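Local coordinates for protein putative short-chain dehydrogenase/reductase (Burkholderia xenovorans, PDB 5JY1) that binds NAD in a Rossmann-type fold and is probably an oxidoreductase of the short-chain dehydrogenase/reductase family, perhaps acting on 3-oxoacyl substrates, at residues R15-T20 / R32-E37; E57-E60 / S65-V68. All coordinates share one frame; numbering follows the deposited sequence.

Interaction 1 of 2, residues R15-T20 / R32-E37; sequences RVALVT and RSFGNE
F34 meets A17 and V19 in a purely apolar contact, the kind by which a helix of a Rossmann fold is seated on the sheet beside it. The tightest approach is that of the A17 methyl, whose CB lies 3.5 Å from CD2 of F34. CE2 of the same ring follows at 3.9 Å from A17 CB, so the methyl meets the CD2–CE2 bond of the ring obliquely. V19, two residues further along the strand and turned to the same side of the sheet, brings CG2 to 4.1 Å from F34 CD2. That branch stands anti to the carbonyl carbon of V19, while CG1, anti to the backbone N (chi1 -178°), is the branch that stays clear of the ring. The phenyl group itself is swung off the helix with CG anti to its own carbonyl carbon (chi1 -76°).

No hydrogen bond joins the two segments; the strand's backbone instead bonds to strands 40-45 and 94-97, A17 pairing with A40 and I42 and L18 with I94 and V96. Around the ring, V41 of strand 40-45 touches both V19 and F34, I94 and V96 of strand 94-97 border F34, and A235, V236 and A239 of helix 227-239 pack against it.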
loop_
_atom_site.group_PDB
_atom_site.type_symbol
_atom_site.label_atom_id
_atom_site.label_comp_id
_atom_site.label_asym_id
_atom_site.label_seq_id
_atom_site.Cartn_x
_atom_site.Cartn_y
_atom_site.Cartn_z
ATOM N N ARG A 15 -33.762 -3.134 3.281
ATOM C CA ARG A 15 -32.770 -2.149 3.694
ATOM C C ARG A 15 -33.075 -0.785 3.075
ATOM O O ARG A 15 -33.735 -0.677 2.038
ATOM C CB ARG A 15 -31.351 -2.599 3.305
ATOM C CG ARG A 15 -30.911 -3.902 3.972
ATOM C CD ARG A 15 -30.685 -3.725 5.472
ATOM N NE ARG A 15 -30.360 -4.987 6.139
ATOM C CZ ARG A 15 -30.274 -5.143 7.461
ATOM N NH1 ARG A 15 -30.493 -4.121 8.278
ATOM N NH2 ARG A 15 -29.987 -6.329 7.970
ATOM N N VAL A 16 -32.595 0.270 3.732
ATOM C CA VAL A 16 -32.813 1.648 3.304
ATOM C C VAL A 16 -31.448 2.278 3.060
ATOM O O VAL A 16 -30.539 2.130 3.886
ATOM C CB VAL A 16 -33.614 2.444 4.358
ATOM C CG1 VAL A 16 -33.859 3.875 3.899
ATOM C CG2 VAL A 16 -34.937 1.740 4.663
ATOM N N ALA A 17 -31.294 2.956 1.920
ATOM C CA ALA A 17 -30.019 3.527 1.503
ATOM C C ALA A 17 -30.177 5.014 1.217
ATOM O O ALA A 17 -31.208 5.452 0.706
ATOM C CB ALA A 17 -29.461 2.814 0.249
ATOM N N LEU A 18 -29.150 5.789 1.549
ATOM C CA LEU A 18 -29.078 7.194 1.171
ATOM C C LEU A 18 -27.812 7.405 0.352
ATOM O O LEU A 18 -26.709 7.090 0.814
ATOM C CB LEU A 18 -29.105 8.107 2.409
ATOM C CG LEU A 18 -29.131 9.624 2.194
ATOM C CD1 LEU A 18 -29.724 10.301 3.412
ATOM C CD2 LEU A 18 -27.715 10.186 1.934
ATOM N N VAL A 19 -27.973 7.951 -0.854
ATOM C CA VAL A 19 -26.874 8.176 -1.790
ATOM C C VAL A 19 -26.802 9.671 -2.086
ATOM O O VAL A 19 -27.745 10.240 -2.654
ATOM C CB VAL A 19 -27.073 7.373 -3.086
ATOM C CG1 VAL A 19 -25.902 7.576 -4.031
ATOM C CG2 VAL A 19 -27.291 5.885 -2.773
ATOM N N THR A 20 -25.694 10.311 -1.710
ATOM C CA THR A 20 -25.549 11.730 -2.006
ATOM C C THR A 20 -25.127 11.924 -3.456
ATOM O O THR A 20 -24.431 11.093 -4.041
ATOM C CB THR A 20 -24.543 12.414 -1.065
ATOM O OG1 THR A 20 -23.207 11.977 -1.339
ATOM C CG2 THR A 20 -24.880 12.132 0.389
ATOM N N ARG A 32 -29.699 3.431 -8.832
ATOM C CA ARG A 32 -30.510 2.517 -9.632
ATOM C C ARG A 32 -30.165 1.061 -9.335
ATOM O O ARG A 32 -31.062 0.207 -9.280
ATOM C CB ARG A 32 -30.336 2.833 -11.120
ATOM C CG ARG A 32 -31.079 4.090 -11.573
ATOM C CD ARG A 32 -30.587 4.579 -12.923
ATOM N NE ARG A 32 -30.697 3.540 -13.942
ATOM C CZ ARG A 32 -31.677 3.461 -14.836
ATOM N NH1 ARG A 32 -32.640 4.373 -14.860
ATOM N NH2 ARG A 32 -31.688 2.469 -15.715
ATOM N N SER A 33 -28.873 0.757 -9.146
ATOM C CA SER A 33 -28.479 -0.603 -8.783
ATOM C C SER A 33 -29.075 -1.007 -7.445
ATOM O O SER A 33 -29.566 -2.129 -7.292
ATOM C CB SER A 33 -26.953 -0.724 -8.731
ATOM O OG SER A 33 -26.372 -0.345 -9.959
ATOM N N PHE A 34 -29.039 -0.103 -6.460
ATOM C CA PHE A 34 -29.648 -0.374 -5.160
ATOM C C PHE A 34 -31.149 -0.609 -5.290
ATOM O O PHE A 34 -31.711 -1.487 -4.624
ATOM C CB PHE A 34 -29.402 0.800 -4.204
ATOM C CG PHE A 34 -28.011 0.867 -3.631
ATOM C CD1 PHE A 34 -27.004 0.014 -4.055
ATOM C CD2 PHE A 34 -27.721 1.797 -2.640
ATOM C CE1 PHE A 34 -25.725 0.093 -3.502
ATOM C CE2 PHE A 34 -26.452 1.871 -2.079
ATOM C CZ PHE A 34 -25.456 1.024 -2.517
ATOM N N GLY A 35 -31.825 0.201 -6.107
ATOM C CA GLY A 35 -33.257 0.023 -6.271
ATOM C C GLY A 35 -33.609 -1.348 -6.811
ATOM O O GLY A 35 -34.585 -1.964 -6.376
ATOM N N ASN A 36 -32.804 -1.853 -7.752
ATOM C CA ASN A 36 -33.067 -3.162 -8.338
ATOM C C ASN A 36 -32.744 -4.303 -7.379
ATOM O O ASN A 36 -33.206 -5.428 -7.599
ATOM C CB ASN A 36 -32.279 -3.327 -9.639
ATOM C CG ASN A 36 -32.836 -2.478 -10.770
ATOM O OD1 ASN A 36 -34.049 -2.278 -10.876
ATOM N ND2 ASN A 36 -31.950 -1.966 -11.618
ATOM N N GLU A 37 -31.971 -4.044 -6.324
ATOM C CA GLU A 37 -31.719 -5.044 -5.295
ATOM C C GLU A 37 -32.680 -4.940 -4.114
ATOM O O GLU A 37 -32.464 -5.608 -3.099
ATOM C CB GLU A 37 -30.267 -4.952 -4.804
ATOM C CG GLU A 37 -29.246 -5.281 -5.874
ATOM C CD GLU A 37 -29.358 -6.707 -6.387
ATOM O OE1 GLU A 37 -29.774 -7.604 -5.621
ATOM O OE2 GLU A 37 -29.023 -6.930 -7.569
#

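Interaction 2 of 2, residues E57-E60 / S65-V68; sequences EIRE and SLFV
The guanidinium of R59 meets strand 64-69 edge-on: the carbonyl oxygen of S65 lies at its edge, close to its plane, and CD1 of L66 also sits by that edge, 3.9 Å from R59 NH2. Two nitrogens grip the one oxygen from the side. R59 NH2 is 2.9 Å from S65 O, with an N-H...O angle of 149°, and is tilted modestly from the carbonyl plane; R59 NE donates to S65 O over 3.2 Å in a more bent bond (138°) from well above that plane. The arginine chain is extended from CG to NE, which carries the group from the helix across to the strand. A water accepts from S65 N at 3.0 Å and, weakly, from R59 NE.

Beneath this polar layer, I58 packs on S65. Its CG2, anti to the backbone N, is 3.7 Å from S65 CB, and CD1 of I58 comes equally near S65 OG, a hydroxyl hydrogen-bonded to V41 O of the adjacent strand.

Both guanidinium bonds fall on a backbone oxygen, so the positive group is probably steadied by the carbonyl dipole; a long, weak ion pair of NH2 with E55 OE1 adds little. The pairing ties the end of helix 48-60 to the start of strand 64-69, outermost in this chain's sheet.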
loop_
_atom_site.group_PDB
_atom_site.type_symbol
_atom_site.label_atom_id
_atom_site.label_comp_id
_atom_site.label_asym_id
_atom_site.label_seq_id
_atom_site.Cartn_x
_atom_site.Cartn_y
_atom_site.Cartn_z
ATOM N N GLU A 57 -37.205 7.187 -12.038
ATOM C CA GLU A 57 -36.636 6.039 -12.742
ATOM C C GLU A 57 -36.694 4.786 -11.879
ATOM O O GLU A 57 -37.089 3.711 -12.346
ATOM C CB GLU A 57 -35.190 6.330 -13.158
ATOM C CG GLU A 57 -35.063 7.225 -14.381
ATOM C CD GLU A 57 -33.633 7.675 -14.645
ATOM O OE1 GLU A 57 -32.699 7.148 -14.004
ATOM O OE2 GLU A 57 -33.444 8.571 -15.496
ATOM N N ILE A 58 -36.299 4.908 -10.612
ATOM C CA ILE A 58 -36.299 3.756 -9.716
ATOM C C ILE A 58 -37.716 3.241 -9.510
ATOM O O ILE A 58 -37.955 2.028 -9.502
ATOM C CB ILE A 58 -35.620 4.119 -8.382
ATOM C CG1 ILE A 58 -34.112 4.311 -8.592
ATOM C CG2 ILE A 58 -35.917 3.063 -7.328
ATOM C CD1 ILE A 58 -33.402 5.002 -7.442
ATOM N N ARG A 59 -38.681 4.155 -9.357
ATOM C CA ARG A 59 -40.071 3.742 -9.183
ATOM C C ARG A 59 -40.600 3.046 -10.430
ATOM O O ARG A 59 -41.259 2.005 -10.332
ATOM C CB ARG A 59 -40.942 4.949 -8.836
ATOM C CG ARG A 59 -40.617 5.569 -7.490
ATOM C CD ARG A 59 -41.593 6.681 -7.130
ATOM N NE ARG A 59 -41.302 7.207 -5.801
ATOM C CZ ARG A 59 -41.860 8.297 -5.280
ATOM N NH1 ARG A 59 -42.748 8.992 -5.976
ATOM N NH2 ARG A 59 -41.520 8.691 -4.060
ATOM N N GLU A 60 -40.314 3.601 -11.611
ATOM C CA GLU A 60 -40.795 3.014 -12.857
ATOM C C GLU A 60 -40.228 1.621 -13.089
ATOM O O GLU A 60 -40.842 0.823 -13.805
ATOM C CB GLU A 60 -40.450 3.925 -14.036
ATOM N N SER A 65 -38.163 4.670 -3.876
ATOM C CA SER A 65 -37.215 5.775 -3.833
ATOM C C SER A 65 -37.929 7.034 -3.359
ATOM O O SER A 65 -39.150 7.152 -3.469
ATOM C CB SER A 65 -36.576 6.001 -5.208
ATOM O OG SER A 65 -35.552 6.971 -5.155
ATOM N N LEU A 66 -37.145 7.969 -2.826
ATOM C CA LEU A 66 -37.653 9.288 -2.461
ATOM C C LEU A 66 -36.559 10.314 -2.704
ATOM O O LEU A 66 -35.460 10.200 -2.151
ATOM C CB LEU A 66 -38.109 9.338 -0.999
ATOM C CG LEU A 66 -38.672 10.691 -0.539
ATOM C CD1 LEU A 66 -39.977 11.006 -1.259
ATOM C CD2 LEU A 66 -38.867 10.728 0.960
ATOM N N PHE A 67 -36.861 11.314 -3.521
ATOM C CA PHE A 67 -35.957 12.441 -3.673
ATOM C C PHE A 67 -36.075 13.345 -2.455
ATOM O O PHE A 67 -37.184 13.732 -2.063
ATOM C CB PHE A 67 -36.272 13.235 -4.940
ATOM C CG PHE A 67 -35.644 14.600 -4.951
ATOM C CD1 PHE A 67 -34.273 14.743 -5.112
ATOM C CD2 PHE A 67 -36.415 15.736 -4.763
ATOM C CE1 PHE A 67 -33.688 15.992 -5.114
ATOM C CE2 PHE A 67 -35.834 16.992 -4.761
ATOM C CZ PHE A 67 -34.462 17.117 -4.938
ATOM N N VAL A 68 -34.936 13.669 -1.852
ATOM C CA VAL A 68 -34.869 14.619 -0.746
ATOM C C VAL A 68 -33.807 15.643 -1.113
ATOM O O VAL A 68 -32.617 15.308 -1.179
ATOM C CB VAL A 68 -34.536 13.939 0.591
ATOM C CG1 VAL A 68 -34.498 14.972 1.714
ATOM C CG2 VAL A 68 -35.565 12.851 0.902
HETATM O O HOH W 1 -41.134 4.684 -3.759
#

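Overall arrangement
Interactions 1 and 2 belong to successive beta-alpha-beta units of the same Rossmann sheet, the first built on strand 16-20 and helix 25-36, the second on helix 48-60 and strand 64-69, with strand 40-45 shared between them. Their centres are 10 Å apart and they touch directly: R32 NH1 forms a salt bridge of 2.9 Å with E57 OE1, and I58 CG2 packs 4.2 Å from G35 CA, so the two helices lie side by side on one face of the sheet. Toward the cofactor, the side chain of V19 in interaction 1 is about 9 Å from the bound NAD and about 5 Å from that of N98, a residue seen to bind NAD; that of I58 in interaction 2 is about 13 Å from the cofactor.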